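Local structure of transcriptional regulator, LacI family (Burkholderia phymatum, 2RGY) at residues 13-18 / 24-29; 28-33 / 39-44; 118-123 / 151-156; 144-149 / 192-197. The protein probably regulates transcription as a LacI-family regulator whose periplasmic-binding-protein-like part senses a small effector, perhaps a sugar. One frame throughout, in Å; residues are numbered along the deposited sequence.

Interaction 1 of 4, residues 13-18 / 24-29; sequences LFVPTF and GTILKQ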
loop_
_atom_site.group_PDB
_atom_site.type_symbol
_atom_site.label_atom_id
_atom_site.label_comp_id
_atom_site.label_asym_id
_atom_site.label_seq_id
_atom_site.Cartn_x
_atom_site.Cartn_y
_atom_site.Cartn_z
ATOM N N LEU A 13 3.283 -2.520 17.598
ATOM C CA LEU A 13 3.014 -3.340 16.424
ATOM C C LEU A 13 4.190 -3.381 15.455
ATOM O O LEU A 13 4.658 -2.341 14.997
ATOM C CB LEU A 13 1.788 -2.812 15.673
ATOM C CG LEU A 13 1.580 -3.365 14.256
ATOM C CD1 LEU A 13 1.366 -4.872 14.296
ATOM C CD2 LEU A 13 0.377 -2.679 13.620
ATOM N N PHE A 14 4.669 -4.578 15.147
ATOM C CA PHE A 14 5.755 -4.698 14.190
ATOM C C PHE A 14 5.257 -5.317 12.887
ATOM O O PHE A 14 4.573 -6.340 12.894
ATOM C CB PHE A 14 6.890 -5.574 14.706
ATOM C CG PHE A 14 7.940 -5.848 13.666
ATOM C CD1 PHE A 14 8.943 -4.915 13.414
ATOM C CD2 PHE A 14 7.891 -7.014 12.892
ATOM C CE1 PHE A 14 9.892 -5.133 12.400
ATOM C CE2 PHE A 14 8.830 -7.246 11.875
ATOM C CZ PHE A 14 9.835 -6.299 11.629
ATOM N N VAL A 15 5.603 -4.680 11.778
ATOM C CA VAL A 15 5.264 -5.172 10.454
ATOM C C VAL A 15 6.568 -5.030 9.671
ATOM O O VAL A 15 7.301 -4.048 9.837
ATOM C CB VAL A 15 4.150 -4.341 9.782
ATOM C CG1 VAL A 15 2.842 -4.526 10.525
ATOM C CG2 VAL A 15 4.542 -2.873 9.749
ATOM N N PRO A 16 6.887 -6.014 8.825
ATOM C CA PRO A 16 8.126 -5.953 8.044
ATOM C C PRO A 16 8.207 -4.808 7.038
ATOM O O PRO A 16 9.290 -4.517 6.525
ATOM C CB PRO A 16 8.181 -7.322 7.381
ATOM C CG PRO A 16 6.730 -7.686 7.236
ATOM C CD PRO A 16 6.143 -7.254 8.547
ATOM N N THR A 17 7.077 -4.157 6.767
ATOM C CA THR A 17 7.034 -3.042 5.816
ATOM C C THR A 17 5.646 -2.398 5.820
ATOM O O THR A 17 4.664 -3.052 6.160
ATOM C CB THR A 17 7.368 -3.535 4.380
ATOM O OG1 THR A 17 7.455 -2.419 3.483
ATOM C CG2 THR A 17 6.298 -4.500 3.884
ATOM N N PHE A 18 5.571 -1.116 5.473
ATOM C CA PHE A 18 4.294 -0.402 5.434
ATOM C C PHE A 18 3.610 -0.558 4.084
ATOM O O PHE A 18 2.473 -0.124 3.912
ATOM C CB PHE A 18 4.501 1.093 5.687
ATOM C CG PHE A 18 4.921 1.426 7.084
ATOM C CD1 PHE A 18 4.005 1.357 8.134
ATOM C CD2 PHE A 18 6.230 1.835 7.350
ATOM C CE1 PHE A 18 4.382 1.694 9.445
ATOM C CE2 PHE A 18 6.632 2.177 8.653
ATOM C CZ PHE A 18 5.703 2.108 9.709
ATOM N N GLY A 24 -1.241 -3.078 5.157
ATOM C CA GLY A 24 -2.106 -1.950 5.449
ATOM C C GLY A 24 -3.326 -2.427 6.220
ATOM O O GLY A 24 -3.816 -1.745 7.121
ATOM N N THR A 25 -3.819 -3.609 5.864
ATOM C CA THR A 25 -4.985 -4.192 6.526
ATOM C C THR A 25 -4.695 -4.465 7.998
ATOM O O THR A 25 -5.521 -4.212 8.872
ATOM C CB THR A 25 -5.381 -5.524 5.855
ATOM O OG1 THR A 25 -5.661 -5.280 4.470
ATOM C CG2 THR A 25 -6.613 -6.123 6.529
ATOM N N ILE A 26 -3.505 -4.993 8.258
ATOM C CA ILE A 26 -3.085 -5.309 9.613
ATOM C C ILE A 26 -2.963 -4.029 10.424
ATOM O O ILE A 26 -3.400 -3.980 11.571
ATOM C CB ILE A 26 -1.743 -6.053 9.586
ATOM C CG1 ILE A 26 -1.921 -7.381 8.851
ATOM C CG2 ILE A 26 -1.231 -6.293 10.991
ATOM C CD1 ILE A 26 -0.628 -8.098 8.584
ATOM N N LEU A 27 -2.385 -2.995 9.820
ATOM C CA LEU A 27 -2.225 -1.712 10.496
ATOM C C LEU A 27 -3.592 -1.106 10.792
ATOM O O LEU A 27 -3.847 -0.625 11.899
ATOM C CB LEU A 27 -1.433 -0.731 9.622
ATOM C CG LEU A 27 -0.050 -1.167 9.128
ATOM C CD1 LEU A 27 0.496 -0.114 8.193
ATOM C CD2 LEU A 27 0.886 -1.380 10.310
ATOM N N LYS A 28 -4.472 -1.123 9.796
ATOM C CA LYS A 28 -5.798 -0.548 9.967
ATOM C C LYS A 28 -6.584 -1.221 11.087
ATOM O O LYS A 28 -7.098 -0.538 11.968
ATOM C CB LYS A 28 -6.584 -0.624 8.654
ATOM C CG LYS A 28 -8.008 -0.064 8.724
ATOM C CD LYS A 28 -8.711 -0.216 7.364
ATOM C CE LYS A 28 -10.205 0.125 7.434
ATOM N NZ LYS A 28 -10.922 -0.177 6.138
ATOM N N GLN A 29 -6.678 -2.548 11.054
ATOM C CA GLN A 29 -7.412 -3.287 12.081
ATOM C C GLN A 29 -6.829 -3.111 13.476
ATOM O O GLN A 29 -7.569 -3.050 14.448
ATOM C CB GLN A 29 -7.455 -4.782 11.767
ATOM C CG GLN A 29 -8.425 -5.167 10.678
ATOM C CD GLN A 29 -9.814 -4.609 10.916
ATOM O OE1 GLN A 29 -10.389 -4.764 11.991
ATOM N NE2 GLN A 29 -10.354 -3.954 9.908
#
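Leu-27 reaches from helix 21-36 into three side chains of residues 13-18, and it does so with both of its methyl groups. This is the first half of a beta-alpha-beta unit, strand 10-14 to helix 21-36, in the parallel, Rossmann-like sheet of one domain. Leu-27 CD2 meets Leu-13 CD2 at 3.6 Å and Val-15 CG1 at 3.7 Å. The other branch, CD1, comes up to the edge of the Phe-18 ring, near the ring plane, 3.8 Å from Phe-18 CD1. Leu-13 and Phe-18 each run at about a right angle to Leu-27. With chi1 at -56°, Leu-27 swings its CG toward residues 13-18, and the fork at CG then divides the methyls. Ile-26 adds a looser contact, its CG2 4.4 Å from Leu-13 CD1. There is no hydrogen bond between the two segments; the contact is apolar and buried. In the next shell, Val-43 of strand 40-44 touches both Phe-18 and Leu-27. The second subunit packs here as well, its Leu-27 on Phe-18 and its Phe-18 on Leu-27. Beyond the strand, Val-15 O accepts a hydrogen bond from Thr-45 OG1.

Interaction 2 of 4, residues 28-33 / 39-44; sequences KQTDLE and RHVVVA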
loop_
_atom_site.group_PDB
_atom_site.type_symbol
_atom_site.label_atom_id
_atom_site.label_comp_id
_atom_site.label_asym_id
_atom_site.label_seq_id
_atom_site.Cartn_x
_atom_site.Cartn_y
_atom_site.Cartn_z
ATOM N N LYS A 28 -4.472 -1.123 9.796
ATOM C CA LYS A 28 -5.798 -0.548 9.967
ATOM C C LYS A 28 -6.584 -1.221 11.087
ATOM O O LYS A 28 -7.098 -0.538 11.968
ATOM C CB LYS A 28 -6.584 -0.624 8.654
ATOM C CG LYS A 28 -8.008 -0.064 8.724
ATOM C CD LYS A 28 -8.711 -0.216 7.364
ATOM C CE LYS A 28 -10.205 0.125 7.434
ATOM N NZ LYS A 28 -10.922 -0.177 6.138
ATOM N N GLN A 29 -6.678 -2.548 11.054
ATOM C CA GLN A 29 -7.412 -3.287 12.081
ATOM C C GLN A 29 -6.829 -3.111 13.476
ATOM O O GLN A 29 -7.569 -3.050 14.448
ATOM C CB GLN A 29 -7.455 -4.782 11.767
ATOM C CG GLN A 29 -8.425 -5.167 10.678
ATOM C CD GLN A 29 -9.814 -4.609 10.916
ATOM O OE1 GLN A 29 -10.389 -4.764 11.991
ATOM N NE2 GLN A 29 -10.354 -3.954 9.908
ATOM N N THR A 30 -5.504 -3.052 13.581
ATOM C CA THR A 30 -4.881 -2.878 14.887
ATOM C C THR A 30 -5.265 -1.495 15.417
ATOM O O THR A 30 -5.709 -1.361 16.555
ATOM C CB THR A 30 -3.339 -2.996 14.802
ATOM O OG1 THR A 30 -2.980 -4.248 14.204
ATOM C CG2 THR A 30 -2.722 -2.923 16.195
ATOM N N ASP A 31 -5.107 -0.471 14.583
ATOM C CA ASP A 31 -5.446 0.904 14.959
ATOM C C ASP A 31 -6.910 0.985 15.391
ATOM O O ASP A 31 -7.242 1.607 16.398
ATOM C CB ASP A 31 -5.190 1.847 13.768
ATOM C CG ASP A 31 -5.647 3.285 14.030
ATOM O OD1 ASP A 31 -5.377 3.816 15.129
ATOM O OD2 ASP A 31 -6.262 3.899 13.125
ATOM N N LEU A 32 -7.764 0.321 14.622
ATOM C CA LEU A 32 -9.204 0.281 14.847
ATOM C C LEU A 32 -9.604 -0.299 16.204
ATOM O O LEU A 32 -10.344 0.329 16.966
ATOM C CB LEU A 32 -9.849 -0.532 13.722
ATOM C CG LEU A 32 -11.167 -0.079 13.100
ATOM C CD1 LEU A 32 -11.132 1.420 12.863
ATOM C CD2 LEU A 32 -11.392 -0.825 11.773
ATOM N N GLU A 33 -9.118 -1.498 16.509
ATOM C CA GLU A 33 -9.464 -2.132 17.771
ATOM C C GLU A 33 -8.937 -1.350 18.969
ATOM O O GLU A 33 -9.562 -1.329 20.032
ATOM C CB GLU A 33 -8.945 -3.567 17.805
ATOM C CG GLU A 33 -9.646 -4.503 16.815
ATOM C CD GLU A 33 -11.181 -4.481 16.927
ATOM O OE1 GLU A 33 -11.716 -4.522 18.056
ATOM O OE2 GLU A 33 -11.855 -4.439 15.872
ATOM N N ARG A 39 -7.285 3.774 23.068
ATOM C CA ARG A 39 -5.850 3.631 23.253
ATOM C C ARG A 39 -5.109 3.736 21.921
ATOM O O ARG A 39 -5.730 3.711 20.862
ATOM C CB ARG A 39 -5.548 2.319 23.978
ATOM C CG ARG A 39 -6.033 2.353 25.433
ATOM C CD ARG A 39 -5.811 1.039 26.157
ATOM N NE ARG A 39 -6.128 1.109 27.586
ATOM C CZ ARG A 39 -7.342 0.942 28.111
ATOM N NH1 ARG A 39 -8.392 0.698 27.335
ATOM N NH2 ARG A 39 -7.501 0.978 29.426
ATOM N N HIS A 40 -3.786 3.843 21.981
ATOM C CA HIS A 40 -2.978 4.030 20.783
ATOM C C HIS A 40 -2.058 2.890 20.348
ATOM O O HIS A 40 -1.806 1.938 21.084
ATOM C CB HIS A 40 -2.130 5.288 20.944
ATOM C CG HIS A 40 -2.907 6.509 21.327
ATOM N ND1 HIS A 40 -3.450 6.687 22.582
ATOM C CD2 HIS A 40 -3.192 7.632 20.631
ATOM C CE1 HIS A 40 -4.030 7.872 22.644
ATOM N NE2 HIS A 40 -3.888 8.466 21.474
ATOM N N VAL A 41 -1.542 3.017 19.135
ATOM C CA VAL A 41 -0.643 2.023 18.590
ATOM C C VAL A 41 0.650 2.681 18.123
ATOM O O VAL A 41 0.637 3.718 17.456
ATOM C CB VAL A 41 -1.282 1.300 17.397
ATOM C CG1 VAL A 41 -1.631 2.308 16.325
ATOM C CG2 VAL A 41 -0.339 0.244 16.847
ATOM N N VAL A 42 1.766 2.086 18.512
ATOM C CA VAL A 42 3.069 2.556 18.096
ATOM C C VAL A 42 3.501 1.520 17.072
ATOM O O VAL A 42 3.471 0.321 17.354
ATOM C CB VAL A 42 4.075 2.564 19.257
ATOM C CG1 VAL A 42 5.499 2.624 18.709
ATOM C CG2 VAL A 42 3.813 3.767 20.150
ATOM N N VAL A 43 3.872 1.971 15.880
ATOM C CA VAL A 43 4.291 1.045 14.841
ATOM C C VAL A 43 5.793 1.089 14.634
ATOM O O VAL A 43 6.435 2.131 14.803
ATOM C CB VAL A 43 3.608 1.349 13.486
ATOM C CG1 VAL A 43 4.000 0.287 12.451
ATOM C CG2 VAL A 43 2.103 1.376 13.660
ATOM N N ALA A 44 6.345 -0.061 14.268
ATOM C CA ALA A 44 7.765 -0.176 14.012
ATOM C C ALA A 44 7.965 -1.157 12.859
ATOM O O ALA A 44 7.242 -2.146 12.749
ATOM C CB ALA A 44 8.473 -0.671 15.253
HETATM O O HOH W 1 -5.767 4.093 17.738
#
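The flat carboxylate of Asp-31 lies beside Val-41, with OD1 4.2 Å from Val-41 CG1. Asp-31 OD1 takes a hydrogen bond from a water at 2.7 Å. The same water lies 3.1 Å from Arg-39 O and so can bridge the helix to the residue just before the strand, although more acceptors are near it than its protons can serve. OD2 forms a salt bridge with Arg-35, one helical turn further on, and a weak hydrogen bond with Thr-45 N of the second subunit. The apolar half of the contact is Thr-30 CG2 on Val-41 CG2, 4.0 Å apart, the two side chains crossing at about a right angle. Here helix 21-36 returns to strand 40-44 and completes the beta-alpha-beta unit begun by strand 10-14. Leu-13 of that strand touches both Thr-30 and Val-41. Thr-30 sets its CG2 opposite the backbone N (chi1 -56° for OG1), which turns the methyl to the strand and leaves OG1 to bond to Ile-26 O in its own helix. The outer edge of the strand is taken by the partner: Val-41 to Val-43 pair antiparallel with a strand of the second subunit. The His-40 ring stacks on Phe-62 of that subunit.

Interaction 3 of 4, residues 118-123 / 151-156; sequences LAAATL and FDELAR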
loop_
_atom_site.group_PDB
_atom_site.type_symbol
_atom_site.label_atom_id
_atom_site.label_comp_id
_atom_site.label_asym_id
_atom_site.label_seq_id
_atom_site.Cartn_x
_atom_site.Cartn_y
_atom_site.Cartn_z
ATOM N N LEU A 118 -6.443 -24.789 -2.809
ATOM C CA LEU A 118 -7.440 -24.100 -3.631
ATOM C C LEU A 118 -6.821 -23.459 -4.882
ATOM O O LEU A 118 -7.445 -23.423 -5.937
ATOM C CB LEU A 118 -8.160 -23.025 -2.806
ATOM C CG LEU A 118 -9.099 -23.502 -1.693
ATOM C CD1 LEU A 118 -9.655 -22.314 -0.931
ATOM C CD2 LEU A 118 -10.236 -24.301 -2.288
ATOM N N ALA A 119 -5.601 -22.956 -4.755
ATOM C CA ALA A 119 -4.922 -22.337 -5.879
ATOM C C ALA A 119 -4.681 -23.391 -6.951
ATOM O O ALA A 119 -4.942 -23.165 -8.132
ATOM C CB ALA A 119 -3.600 -21.741 -5.430
ATOM N N ALA A 120 -4.180 -24.545 -6.531
ATOM C CA ALA A 120 -3.916 -25.623 -7.464
ATOM C C ALA A 120 -5.211 -26.119 -8.102
ATOM O O ALA A 120 -5.274 -26.302 -9.313
ATOM C CB ALA A 120 -3.205 -26.773 -6.756
ATOM N N ALA A 121 -6.243 -26.328 -7.290
ATOM C CA ALA A 121 -7.522 -26.823 -7.790
ATOM C C ALA A 121 -8.154 -25.881 -8.796
ATOM O O ALA A 121 -8.789 -26.324 -9.752
ATOM C CB ALA A 121 -8.480 -27.066 -6.636
ATOM N N THR A 122 -7.999 -24.580 -8.573
ATOM C CA THR A 122 -8.559 -23.604 -9.495
ATOM C C THR A 122 -7.913 -23.830 -10.860
ATOM O O THR A 122 -8.602 -23.992 -11.866
ATOM C CB THR A 122 -8.275 -22.148 -9.044
ATOM O OG1 THR A 122 -8.757 -21.945 -7.713
ATOM C CG2 THR A 122 -8.972 -21.168 -9.973
ATOM N N LEU A 123 -6.586 -23.866 -10.887
ATOM C CA LEU A 123 -5.857 -24.072 -12.131
ATOM C C LEU A 123 -6.166 -25.424 -12.774
ATOM O O LEU A 123 -6.477 -25.505 -13.960
ATOM C CB LEU A 123 -4.353 -23.955 -11.885
ATOM C CG LEU A 123 -3.878 -22.557 -11.472
ATOM C CD1 LEU A 123 -2.388 -22.572 -11.144
ATOM C CD2 LEU A 123 -4.177 -21.571 -12.594
ATOM N N PHE A 151 1.121 -28.476 -3.792
ATOM C CA PHE A 151 1.652 -29.714 -4.330
ATOM C C PHE A 151 0.935 -30.984 -3.909
ATOM O O PHE A 151 1.053 -31.997 -4.593
ATOM C CB PHE A 151 3.143 -29.799 -4.040
ATOM C CG PHE A 151 3.952 -28.827 -4.850
ATOM C CD1 PHE A 151 4.025 -28.964 -6.236
ATOM C CD2 PHE A 151 4.608 -27.757 -4.242
ATOM C CE1 PHE A 151 4.743 -28.046 -7.021
ATOM C CE2 PHE A 151 5.334 -26.825 -5.004
ATOM C CZ PHE A 151 5.401 -26.969 -6.399
ATOM N N ASP A 152 0.200 -30.943 -2.796
ATOM C CA ASP A 152 -0.555 -32.119 -2.374
ATOM C C ASP A 152 -1.643 -32.301 -3.424
ATOM O O ASP A 152 -1.850 -33.396 -3.931
ATOM C CB ASP A 152 -1.232 -31.919 -1.012
ATOM C CG ASP A 152 -0.260 -31.979 0.153
ATOM O OD1 ASP A 152 0.840 -32.549 0.000
ATOM O OD2 ASP A 152 -0.612 -31.463 1.239
ATOM N N GLU A 153 -2.329 -31.210 -3.749
ATOM C CA GLU A 153 -3.404 -31.231 -4.739
ATOM C C GLU A 153 -2.879 -31.687 -6.104
ATOM O O GLU A 153 -3.550 -32.443 -6.814
ATOM C CB GLU A 153 -4.027 -29.844 -4.851
ATOM C CG GLU A 153 -5.210 -29.737 -5.803
ATOM C CD GLU A 153 -6.424 -30.526 -5.339
ATOM O OE1 GLU A 153 -6.566 -30.764 -4.114
ATOM O OE2 GLU A 153 -7.254 -30.894 -6.200
ATOM N N LEU A 154 -1.682 -31.231 -6.466
ATOM C CA LEU A 154 -1.082 -31.620 -7.737
ATOM C C LEU A 154 -0.812 -33.124 -7.743
ATOM O O LEU A 154 -1.036 -33.793 -8.750
ATOM C CB LEU A 154 0.242 -30.888 -7.995
ATOM C CG LEU A 154 0.303 -29.352 -8.126
ATOM C CD1 LEU A 154 1.455 -28.983 -9.055
ATOM C CD2 LEU A 154 -1.003 -28.799 -8.667
ATOM N N ALA A 155 -0.324 -33.641 -6.617
ATOM C CA ALA A 155 -0.010 -35.057 -6.491
ATOM C C ALA A 155 -1.252 -35.911 -6.686
ATOM O O ALA A 155 -1.173 -36.989 -7.274
ATOM C CB ALA A 155 0.611 -35.341 -5.134
ATOM N N ARG A 156 -2.393 -35.433 -6.191
ATOM C CA ARG A 156 -3.661 -36.154 -6.334
ATOM C C ARG A 156 -4.071 -36.247 -7.798
ATOM O O ARG A 156 -4.927 -37.059 -8.162
ATOM C CB ARG A 156 -4.788 -35.455 -5.566
ATOM C CG ARG A 156 -4.702 -35.570 -4.064
ATOM C CD ARG A 156 -5.799 -34.760 -3.374
ATOM N NE ARG A 156 -5.503 -34.622 -1.956
ATOM C CZ ARG A 156 -5.208 -33.473 -1.352
ATOM N NH1 ARG A 156 -5.182 -32.339 -2.045
ATOM N NH2 ARG A 156 -4.901 -33.467 -0.060
#
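Ala-120 points its CB at helix 141-155 and is met there by two neighbouring side chains. Leu-154 CD2 approaches Ala-120 CB at 3.6 Å, and Glu-153 CG at 3.7 Å. The methyl is thus touched by a leucine branch and by the aliphatic part of a glutamate. The two helix segments run in broadly the same direction, 41° apart, with their axes 8.3 Å from each other. The small Ala-120 at the crossing is consistent with this short separation. Glu-153 also points toward helix 112-125. Its CG stands opposite its own backbone N (chi1 -177°), and the chain then bends at chi2 (66°). That bend carries the carboxylate past Ala-120 to Ala-121, where Glu-153 OE2 lies 4.0 Å from Ala-121 CB. The other oxygen turns back along its own helix: Glu-153 OE1 forms a salt bridge with Arg-156 NH1 at 2.9 Å, though the hydrogen bond within it is bent and weak. Leu-154 leaves its backbone at an angle to the contact, but its branched end swings in to Ala-120 and continues to Ile-124 and to Leu-131 of strand 131-135. These two helices therefore lie together on one face of the mixed sheet. No hydrogen bond joins the segments. Attraction here is mainly van der Waals, with the charged end of the partly exposed Glu-153 probably stabilised by Arg-156.

Interaction 4 of 4, residues 144-149 / 192-197; sequences VERLDG and GLFCAN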
loop_
_atom_site.group_PDB
_atom_site.type_symbol
_atom_site.label_atom_id
_atom_site.label_comp_id
_atom_site.label_asym_id
_atom_site.label_seq_id
_atom_site.Cartn_x
_atom_site.Cartn_y
_atom_site.Cartn_z
ATOM N N VAL A 144 5.890 -22.164 2.976
ATOM C CA VAL A 144 6.085 -23.600 2.882
ATOM C C VAL A 144 4.780 -24.399 2.933
ATOM O O VAL A 144 4.616 -25.367 2.191
ATOM C CB VAL A 144 7.024 -24.096 3.996
ATOM C CG1 VAL A 144 7.190 -25.611 3.904
ATOM C CG2 VAL A 144 8.377 -23.414 3.859
ATOM N N GLU A 145 3.856 -23.996 3.801
ATOM C CA GLU A 145 2.586 -24.708 3.933
ATOM C C GLU A 145 1.679 -24.391 2.766
ATOM O O GLU A 145 0.848 -25.191 2.368
ATOM C CB GLU A 145 1.920 -24.346 5.256
ATOM C CG GLU A 145 2.401 -25.228 6.393
ATOM C CD GLU A 145 2.369 -24.532 7.730
ATOM O OE1 GLU A 145 1.320 -23.915 8.045
ATOM O OE2 GLU A 145 3.384 -24.613 8.472
ATOM N N ARG A 146 1.865 -23.200 2.221
ATOM C CA ARG A 146 1.116 -22.740 1.069
ATOM C C ARG A 146 1.501 -23.647 -0.109
ATOM O O ARG A 146 0.643 -24.154 -0.838
ATOM C CB ARG A 146 1.525 -21.295 0.795
ATOM C CG ARG A 146 0.707 -20.547 -0.206
ATOM C CD ARG A 146 1.104 -19.072 -0.130
ATOM N NE ARG A 146 1.213 -18.637 1.267
ATOM C CZ ARG A 146 1.404 -17.382 1.665
ATOM N NH1 ARG A 146 1.512 -16.403 0.777
ATOM N NH2 ARG A 146 1.493 -17.106 2.961
ATOM N N LEU A 147 2.802 -23.845 -0.291
ATOM C CA LEU A 147 3.307 -24.696 -1.364
ATOM C C LEU A 147 2.959 -26.158 -1.098
ATOM O O LEU A 147 2.618 -26.896 -2.016
ATOM C CB LEU A 147 4.829 -24.570 -1.488
ATOM C CG LEU A 147 5.435 -23.230 -1.904
ATOM C CD1 LEU A 147 6.949 -23.382 -1.982
ATOM C CD2 LEU A 147 4.870 -22.783 -3.253
ATOM N N ASP A 148 3.072 -26.584 0.155
ATOM C CA ASP A 148 2.758 -27.963 0.497
ATOM C C ASP A 148 1.342 -28.305 0.037
ATOM O O ASP A 148 1.133 -29.318 -0.626
ATOM C CB ASP A 148 2.893 -28.173 2.002
ATOM C CG ASP A 148 4.333 -28.379 2.433
ATOM O OD1 ASP A 148 5.264 -28.120 1.626
ATOM O OD2 ASP A 148 4.535 -28.800 3.590
ATOM N N GLY A 149 0.381 -27.455 0.390
ATOM C CA GLY A 149 -1.000 -27.677 -0.008
ATOM C C GLY A 149 -1.149 -27.657 -1.516
ATOM O O GLY A 149 -1.911 -28.437 -2.093
ATOM N N GLY A 192 -0.282 -22.317 -16.777
ATOM C CA GLY A 192 -0.875 -21.801 -15.553
ATOM C C GLY A 192 0.196 -21.452 -14.544
ATOM O O GLY A 192 1.114 -22.241 -14.311
ATOM N N LEU A 193 0.073 -20.277 -13.935
ATOM C CA LEU A 193 1.056 -19.788 -12.965
ATOM C C LEU A 193 0.462 -19.432 -11.607
ATOM O O LEU A 193 -0.556 -18.750 -11.521
ATOM C CB LEU A 193 1.761 -18.545 -13.528
ATOM C CG LEU A 193 2.668 -17.753 -12.572
ATOM C CD1 LEU A 193 3.867 -18.593 -12.190
ATOM C CD2 LEU A 193 3.124 -16.463 -13.240
ATOM N N PHE A 194 1.110 -19.904 -10.550
ATOM C CA PHE A 194 0.679 -19.603 -9.196
ATOM C C PHE A 194 1.724 -18.720 -8.520
ATOM O O PHE A 194 2.898 -19.089 -8.433
ATOM C CB PHE A 194 0.497 -20.885 -8.391
ATOM C CG PHE A 194 0.271 -20.655 -6.928
ATOM C CD1 PHE A 194 -0.591 -19.648 -6.485
ATOM C CD2 PHE A 194 0.865 -21.494 -5.986
ATOM C CE1 PHE A 194 -0.865 -19.482 -5.121
ATOM C CE2 PHE A 194 0.604 -21.345 -4.610
ATOM C CZ PHE A 194 -0.264 -20.339 -4.174
ATOM N N CYS A 195 1.288 -17.554 -8.058
ATOM C CA CYS A 195 2.161 -16.610 -7.371
ATOM C C CYS A 195 1.810 -16.565 -5.889
ATOM O O CYS A 195 0.660 -16.336 -5.519
ATOM C CB CYS A 195 2.016 -15.222 -7.987
ATOM S SG CYS A 195 2.609 -15.162 -9.676
ATOM N N ALA A 196 2.821 -16.767 -5.050
ATOM C CA ALA A 196 2.668 -16.799 -3.598
ATOM C C ALA A 196 1.920 -15.621 -2.972
ATOM O O ALA A 196 1.424 -15.734 -1.849
ATOM C CB ALA A 196 4.038 -16.961 -2.944
ATOM N N ASN A 197 1.865 -14.493 -3.675
ATOM C CA ASN A 197 1.125 -13.332 -3.182
ATOM C C ASN A 197 0.728 -12.451 -4.359
ATOM O O ASN A 197 1.348 -12.514 -5.423
ATOM C CB ASN A 197 1.933 -12.552 -2.123
ATOM C CG ASN A 197 2.991 -11.630 -2.716
ATOM O OD1 ASN A 197 3.412 -11.781 -3.864
ATOM N ND2 ASN A 197 3.443 -10.674 -1.908
#
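Arg-146 makes the close part of this contact: its NH1 donates to Ala-196 O at 2.7 Å. The bond is somewhat bent, with an N-H...O angle of 140°. The oxygen lies in the guanidinium plane, while NH1 approaches from a little out of the carbonyl plane. Packing is wider along the arginine's aliphatic part, where Arg-146 CG stands at the edge of the Phe-194 ring, 4.1 Å from Phe-194 CZ. The ring and guanidinium planes are 48° apart. Leu-147 is more distant still, its side chain coming no nearer than 4.7 Å to residues 192-197. It rests on Val-133 and Ser-135 instead. Helix 141-155 here packs across the C-terminal end of strand 192-195, a central strand of the second domain's Rossmann-like sheet. Such strand ends probably face the interdomain cleft, where LacI-family proteins bind their effectors. Asn-197 follows as N-cap of helix 198-210. The outward side of residues 144-149 carries Glu-145, which is exposed, and Asp-148, which forms a salt bridge with Arg-161. The arginine itself is buried. Its chain bends at chi3 (-44°), bringing NH1 to the carbonyl, and NH2 forms a salt bridge with Asp-142 of the same helix. Phe-194 in turn stacks on Phe-150.

Interactions 1 and 2 share helix 21-36 and its flanking strands in one domain. Interactions 3 and 4 share helix 141-155 in the other, on the opposite side of the chain's centre. Within each pair the contacts touch: Leu-13 probably hydrogen-bonds Val-42 and Ala-44, and Ala-119 packs on Phe-194. Between the pairs none touches. Interaction 1 is buried and wholly apolar. Interaction 2 is buried too but adds a carboxylate and a water, and both also meet the second subunit. Interaction 3, between two helices, is partly exposed and ends in charge. Interaction 4 is buried at a strand end and is the one with a direct hydrogen bond between its segments.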